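Local coordinates for protein telomeric DNA-binding factor trf1 (Schizosaccharomyces pombe, PDB 6K5S) that probably binds telomeric DNA as a member of the telomere repeat binding factor family, at residues 64-69 with 84-89. Numbering follows the deposited sequence.
Sequences SFIYSS and RANLAI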
# COMPACT_ATOMS: atom_id res chain seq x y z
N SER A 64 11.37 -5.87 -14.27
CA SER A 64 11.41 -4.42 -14.11
C SER A 64 10.01 -3.83 -14.15
O SER A 64 9.67 -3.00 -13.30
CB SER A 64 12.30 -3.80 -15.19
OG SER A 64 13.66 -4.12 -14.98
N PHE A 65 9.19 -4.25 -15.11
CA PHE A 65 7.87 -3.67 -15.33
C PHE A 65 6.78 -4.73 -15.19
O PHE A 65 7.05 -5.94 -15.07
CB PHE A 65 7.78 -3.00 -16.71
CG PHE A 65 8.65 -1.80 -16.84
CD1 PHE A 65 8.20 -0.56 -16.41
CD2 PHE A 65 9.94 -1.91 -17.36
CE1 PHE A 65 9.01 0.56 -16.51
CE2 PHE A 65 10.77 -0.79 -17.46
CZ PHE A 65 10.30 0.44 -17.05
N ILE A 66 5.54 -4.26 -15.19
CA ILE A 66 4.36 -5.10 -15.00
C ILE A 66 3.72 -5.37 -16.34
O ILE A 66 3.36 -4.43 -17.08
CB ILE A 66 3.35 -4.44 -14.06
CG1 ILE A 66 4.03 -4.07 -12.75
CG2 ILE A 66 2.13 -5.37 -13.81
CD1 ILE A 66 3.11 -3.35 -11.83
N TYR A 67 3.52 -6.65 -16.65
CA TYR A 67 2.96 -7.07 -17.93
C TYR A 67 1.58 -7.64 -17.65
O TYR A 67 1.46 -8.77 -17.17
CB TYR A 67 3.91 -8.06 -18.60
CG TYR A 67 5.32 -7.52 -18.74
CD1 TYR A 67 5.59 -6.46 -19.59
CD2 TYR A 67 6.37 -8.05 -18.00
CE1 TYR A 67 6.88 -5.95 -19.72
CE2 TYR A 67 7.67 -7.56 -18.12
CZ TYR A 67 7.92 -6.51 -18.99
OH TYR A 67 9.21 -6.02 -19.12
N SER A 68 0.54 -6.84 -17.89
CA SER A 68 -0.78 -7.18 -17.37
C SER A 68 -1.26 -8.50 -17.96
O SER A 68 -1.83 -9.33 -17.24
CB SER A 68 -1.79 -6.05 -17.63
OG SER A 68 -1.84 -5.63 -18.99
N SER A 69 -1.02 -8.72 -19.25
CA SER A 69 -1.42 -9.97 -19.87
C SER A 69 -0.72 -11.16 -19.21
O SER A 69 -1.35 -12.20 -18.96
CB SER A 69 -1.14 -9.93 -21.37
OG SER A 69 0.24 -9.72 -21.62
N ARG A 84 -0.48 2.93 -15.54
CA ARG A 84 -0.01 3.98 -14.63
C ARG A 84 1.18 3.51 -13.83
O ARG A 84 2.15 4.27 -13.64
CB ARG A 84 -1.15 4.40 -13.68
CG ARG A 84 -2.35 5.06 -14.38
CD ARG A 84 -2.65 6.47 -13.82
NE ARG A 84 -3.79 7.09 -14.52
CZ ARG A 84 -4.93 7.42 -13.93
NH1 ARG A 84 -5.10 7.21 -12.63
NH2 ARG A 84 -5.91 7.97 -14.65
N ALA A 85 1.13 2.27 -13.31
CA ALA A 85 2.23 1.78 -12.50
C ALA A 85 3.52 1.76 -13.31
O ALA A 85 4.57 2.18 -12.82
CB ALA A 85 1.90 0.39 -11.95
N ASN A 86 3.45 1.30 -14.57
CA ASN A 86 4.63 1.24 -15.40
C ASN A 86 5.23 2.63 -15.64
O ASN A 86 6.46 2.78 -15.64
CB ASN A 86 4.30 0.53 -16.72
CG ASN A 86 4.30 -1.00 -16.55
OD1 ASN A 86 4.83 -1.52 -15.57
ND2 ASN A 86 3.69 -1.72 -17.50
N LEU A 87 4.39 3.65 -15.82
CA LEU A 87 4.90 5.02 -15.90
C LEU A 87 5.59 5.44 -14.60
O LEU A 87 6.66 6.07 -14.64
CB LEU A 87 3.77 6.00 -16.22
CG LEU A 87 3.39 5.90 -17.70
CD1 LEU A 87 1.93 6.27 -17.91
CD2 LEU A 87 4.33 6.78 -18.51
N ALA A 88 4.99 5.11 -13.46
CA ALA A 88 5.60 5.49 -12.19
C ALA A 88 6.93 4.79 -12.01
O ALA A 88 7.91 5.39 -11.55
CB ALA A 88 4.65 5.18 -11.03
N ILE A 89 6.99 3.50 -12.40
CA ILE A 89 8.24 2.73 -12.34
C ILE A 89 9.31 3.38 -13.21
O ILE A 89 10.47 3.50 -12.80
CB ILE A 89 7.99 1.27 -12.77
CG1 ILE A 89 7.22 0.51 -11.68
CG2 ILE A 89 9.33 0.53 -13.03
CD1 ILE A 89 6.67 -0.83 -12.21
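The side-chain amide of Asn86 pairs with both backbone polar groups of Ile66. The backbone N of Ile66 donates to Asn86 OD1 at 2.9 Å, with an N-H...O angle of 170°. Asn86 ND2 donates to Ile66 O at 2.8 Å, nearly as straight. Each bond lies in the plane of its acceptor carbonyl, on a lone pair. Two bonds to one flat group fix its rotation, and a donor facing one end and an acceptor facing the other agree with the placing of OD1 and ND2. Asn86 CG lies anti to the carbonyl carbon (chi1 -80°), which carries the amide out from the helix toward Ile66.

Apolar groups flank this pair. Phe65 CB sits 3.5 Å from Asn86 OD1, and the Phe65 ring stands 82° from the amide plane. At the ring edge, CE1 meets Asn86 O in the ring plane. Phe65 CE1 also touches Ile89 CG2 at 3.5 Å, and that methyl lies 3.6 Å from Ser64 O. Ile66 extends CD1 to Ala85 CB at 3.9 Å, and its CG1 approaches Ile89 CD1.

An alanine at Asn86 would probably leave the backbone N-H and C=O of Ile66 without these mates and open a gap beside Phe65 CB.

Further out, Leu105, Asn108 and Val112 of helix 102-113 pack on Phe65. Thr61 OG1 hydrogen-bonds to Phe65 O, and Tyr67 OH to Asn108 OD1. Leu13 and Ser17 of helix 10-24 pack on Ala85.

The contact is buried. It ties the loop between helices 41-60 and 76-94 to the second of them, by an asparagine side chain that mimics a backbone peptide partner, within the all-helical TRF family domain.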